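Local coordinates for kojibiose phosphorylase (Gut metagenome, PDB 6W0P), which belongs to glycoside hydrolase family 65 and is probably a carbohydrate-active phosphorylase, at residues K190-T201 against L263-L274. Sequence-based numbering, arbitrary orientation.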
# COMPACT_ATOMS: atom_id res chain seq x y z
N LYS A 190 -21.35 -9.97 34.12
CA LYS A 190 -21.69 -10.60 35.41
C LYS A 190 -20.89 -11.89 35.63
O LYS A 190 -20.62 -12.60 34.63
CB LYS A 190 -23.20 -10.87 35.44
CG LYS A 190 -23.81 -11.06 36.82
CD LYS A 190 -23.77 -9.82 37.71
CE LYS A 190 -24.57 -10.03 38.98
NZ LYS A 190 -24.79 -8.76 39.72
N GLU A 191 -20.51 -12.16 36.89
CA GLU A 191 -20.08 -13.50 37.39
C GLU A 191 -21.13 -13.97 38.39
O GLU A 191 -21.71 -13.11 39.05
CB GLU A 191 -18.67 -13.42 37.98
CG GLU A 191 -17.65 -12.85 37.01
CD GLU A 191 -17.54 -11.34 37.04
OE1 GLU A 191 -17.96 -10.74 38.04
OE2 GLU A 191 -17.01 -10.75 36.08
N PHE A 192 -21.43 -15.27 38.47
CA PHE A 192 -22.54 -15.77 39.31
C PHE A 192 -22.33 -17.23 39.69
O PHE A 192 -21.72 -17.99 38.90
CB PHE A 192 -23.88 -15.67 38.56
CG PHE A 192 -23.89 -16.30 37.19
CD1 PHE A 192 -24.20 -17.64 37.03
CD2 PHE A 192 -23.60 -15.55 36.07
CE1 PHE A 192 -24.20 -18.22 35.77
CE2 PHE A 192 -23.60 -16.13 34.81
CZ PHE A 192 -23.90 -17.47 34.66
N LYS A 193 -22.84 -17.61 40.86
CA LYS A 193 -23.02 -19.03 41.24
C LYS A 193 -24.49 -19.21 41.61
O LYS A 193 -24.98 -18.47 42.46
CB LYS A 193 -22.04 -19.44 42.35
CG LYS A 193 -22.25 -20.85 42.90
CD LYS A 193 -20.96 -21.58 43.23
CE LYS A 193 -21.14 -22.69 44.24
NZ LYS A 193 -22.18 -23.66 43.85
N ILE A 194 -25.16 -20.13 40.93
CA ILE A 194 -26.58 -20.51 41.15
C ILE A 194 -26.61 -22.03 41.32
O ILE A 194 -26.42 -22.72 40.32
CB ILE A 194 -27.45 -20.03 39.98
CG1 ILE A 194 -27.12 -18.56 39.66
CG2 ILE A 194 -28.93 -20.27 40.28
CD1 ILE A 194 -28.24 -17.76 38.99
N GLY A 195 -26.84 -22.51 42.54
CA GLY A 195 -26.83 -23.95 42.86
C GLY A 195 -25.47 -24.55 42.59
O GLY A 195 -24.46 -23.93 42.97
N ASN A 196 -25.41 -25.69 41.91
CA ASN A 196 -24.13 -26.40 41.64
C ASN A 196 -23.50 -25.86 40.35
O ASN A 196 -22.52 -26.48 39.87
CB ASN A 196 -24.31 -27.91 41.61
CG ASN A 196 -24.53 -28.48 43.00
OD1 ASN A 196 -25.51 -29.18 43.25
ND2 ASN A 196 -23.60 -28.18 43.90
N SER A 197 -24.00 -24.74 39.85
CA SER A 197 -23.57 -24.15 38.55
C SER A 197 -22.86 -22.82 38.82
O SER A 197 -23.28 -22.10 39.73
CB SER A 197 -24.76 -24.02 37.64
OG SER A 197 -25.19 -25.32 37.23
N ILE A 198 -21.77 -22.56 38.10
CA ILE A 198 -20.98 -21.29 38.21
C ILE A 198 -20.72 -20.82 36.79
O ILE A 198 -20.56 -21.69 35.94
CB ILE A 198 -19.69 -21.53 39.00
CG1 ILE A 198 -19.00 -20.22 39.36
CG2 ILE A 198 -18.74 -22.48 38.27
CD1 ILE A 198 -17.90 -20.38 40.40
N GLY A 199 -20.68 -19.51 36.54
CA GLY A 199 -20.53 -19.02 35.15
C GLY A 199 -20.30 -17.54 35.06
O GLY A 199 -20.21 -16.87 36.09
N LEU A 200 -20.17 -17.04 33.83
CA LEU A 200 -19.97 -15.61 33.53
C LEU A 200 -20.74 -15.24 32.27
O LEU A 200 -21.10 -16.14 31.49
CB LEU A 200 -18.47 -15.29 33.38
CG LEU A 200 -17.66 -16.19 32.46
CD1 LEU A 200 -17.91 -15.85 30.99
CD2 LEU A 200 -16.16 -16.07 32.80
N THR A 201 -21.03 -13.96 32.12
CA THR A 201 -21.61 -13.34 30.91
C THR A 201 -20.70 -12.17 30.54
O THR A 201 -20.40 -11.35 31.44
CB THR A 201 -23.04 -12.86 31.12
OG1 THR A 201 -23.85 -14.00 31.41
CG2 THR A 201 -23.59 -12.13 29.91
N LEU A 263 -30.12 -10.78 28.42
CA LEU A 263 -29.05 -11.57 29.09
C LEU A 263 -29.60 -12.48 30.20
O LEU A 263 -28.94 -13.52 30.48
CB LEU A 263 -27.98 -10.60 29.61
CG LEU A 263 -27.17 -9.88 28.53
CD1 LEU A 263 -26.10 -8.98 29.14
CD2 LEU A 263 -26.54 -10.87 27.56
N SER A 264 -30.76 -12.17 30.79
CA SER A 264 -31.42 -13.04 31.80
C SER A 264 -31.88 -14.35 31.15
O SER A 264 -31.74 -15.41 31.80
CB SER A 264 -32.57 -12.33 32.54
OG SER A 264 -33.78 -12.34 31.79
N GLN A 265 -32.37 -14.29 29.91
CA GLN A 265 -32.82 -15.47 29.11
C GLN A 265 -31.62 -16.29 28.62
O GLN A 265 -31.75 -17.53 28.55
CB GLN A 265 -33.65 -15.02 27.90
CG GLN A 265 -34.96 -14.31 28.26
CD GLN A 265 -35.67 -13.84 27.01
OE1 GLN A 265 -35.25 -14.14 25.89
NE2 GLN A 265 -36.75 -13.10 27.19
N GLN A 266 -30.51 -15.62 28.28
CA GLN A 266 -29.23 -16.22 27.82
C GLN A 266 -28.71 -17.12 28.94
O GLN A 266 -28.43 -18.31 28.68
CB GLN A 266 -28.19 -15.15 27.48
CG GLN A 266 -26.94 -15.68 26.78
CD GLN A 266 -26.03 -14.59 26.27
OE1 GLN A 266 -24.98 -14.32 26.85
NE2 GLN A 266 -26.41 -13.96 25.17
N ARG A 267 -28.66 -16.55 30.14
CA ARG A 267 -28.22 -17.24 31.37
C ARG A 267 -29.14 -18.42 31.66
O ARG A 267 -28.63 -19.51 31.92
CB ARG A 267 -28.17 -16.24 32.53
CG ARG A 267 -27.32 -16.72 33.70
CD ARG A 267 -27.78 -16.18 35.03
NE ARG A 267 -27.05 -15.00 35.47
CZ ARG A 267 -27.26 -14.38 36.62
NH1 ARG A 267 -28.20 -14.81 37.45
NH2 ARG A 267 -26.54 -13.32 36.94
N ASP A 268 -30.46 -18.25 31.57
CA ASP A 268 -31.40 -19.35 31.94
C ASP A 268 -31.30 -20.49 30.92
O ASP A 268 -31.32 -21.66 31.34
CB ASP A 268 -32.85 -18.88 32.06
CG ASP A 268 -33.64 -19.80 32.99
OD1 ASP A 268 -33.65 -19.51 34.21
OD2 ASP A 268 -34.19 -20.83 32.49
N ILE A 269 -31.19 -20.17 29.63
CA ILE A 269 -30.98 -21.20 28.58
C ILE A 269 -29.67 -21.94 28.90
O ILE A 269 -29.68 -23.18 28.92
CB ILE A 269 -30.98 -20.58 27.17
CG1 ILE A 269 -32.34 -19.96 26.85
CG2 ILE A 269 -30.56 -21.62 26.13
CD1 ILE A 269 -32.30 -18.93 25.73
N ALA A 270 -28.60 -21.22 29.22
CA ALA A 270 -27.29 -21.84 29.49
C ALA A 270 -27.42 -22.83 30.65
O ALA A 270 -26.97 -24.00 30.50
CB ALA A 270 -26.24 -20.78 29.74
N LEU A 271 -28.06 -22.42 31.75
CA LEU A 271 -28.19 -23.26 32.97
C LEU A 271 -29.08 -24.47 32.71
O LEU A 271 -28.76 -25.55 33.27
CB LEU A 271 -28.74 -22.41 34.11
CG LEU A 271 -27.75 -21.41 34.69
CD1 LEU A 271 -28.29 -20.82 35.99
CD2 LEU A 271 -26.40 -22.06 34.92
N THR A 272 -30.16 -24.31 31.95
CA THR A 272 -31.11 -25.41 31.58
C THR A 272 -30.35 -26.48 30.79
O THR A 272 -30.46 -27.68 31.15
CB THR A 272 -32.33 -24.87 30.83
OG1 THR A 272 -32.91 -23.82 31.60
CG2 THR A 272 -33.37 -25.94 30.58
N LYS A 273 -29.59 -26.10 29.76
CA LYS A 273 -28.83 -27.07 28.93
C LYS A 273 -27.68 -27.68 29.74
O LYS A 273 -27.49 -28.90 29.68
CB LYS A 273 -28.36 -26.39 27.63
CG LYS A 273 -29.40 -26.38 26.51
CD LYS A 273 -29.22 -25.21 25.58
CE LYS A 273 -30.35 -25.04 24.59
NZ LYS A 273 -29.97 -25.56 23.27
N LEU A 274 -26.93 -26.87 30.50
CA LEU A 274 -25.85 -27.39 31.38
C LEU A 274 -26.42 -28.52 32.26
O LEU A 274 -25.80 -29.60 32.30
CB LEU A 274 -25.31 -26.25 32.26
CG LEU A 274 -24.16 -26.66 33.18
CD1 LEU A 274 -22.96 -27.14 32.38
CD2 LEU A 274 -23.78 -25.52 34.11
O HOH W 1 -26.14 -13.24 33.00
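Arg267 reaches from helix 263-277 across one face of the Phe192 ring, an example of a helix-hairpin contact made without direct hydrogen bonds, in which Arg267 buries the largest area. Arg267 CD lies almost over the ring centre, 4.0 Å from the Phe192 centroid, a CH-pi contact. A bend at chi3 (-97°) then carries the guanidinium over the rim, where Arg267 CZ stands 4.2 Å from the Phe192 centroid as a cation-pi partner, the two planes inclined by 34°. Phe192 has its CG between backbone N and carbonyl carbon (chi1 53°), which lays the ring over the hairpin; on the face opposite Arg267, Gly199 O lies 3.6 Å above the plane of the Phe192 ring, over its centre.

Lys190 CG meets the guanidinium at its edge, 3.5 Å from Arg267 NH2, before the lysine chain turns away; Ile194 CD1 approaches Arg267 NH1 obliquely. Arg267 NE also donates to a water 3.2 Å away that is bonded to Thr201 OG1, whose hydroxyl has a second partner in Thr212. Gln266 ties the helix to the neighbouring strand 210-217, through OE1 to Thr212 and NE2 to Thr210.

Toward the hairpin turn the contact becomes more apolar: Leu271 sets CD1 against Ile194 CB and CD2 3.7 Å from Ser197 CB, while Leu274 CD2 covers Ser197 OG, already bonded to Arg216. At the other end, the methyl CG2 of Thr201 rests 4.0 Å from Leu263 CD2.

A type II' turn, Ile194 to Ser197, closes this beta-hairpin with its two-residue loop, Gly195-Asn196, at the edge of the large antiparallel sheet in the family 65 N-terminal domain, with the helix packed across the sheet face.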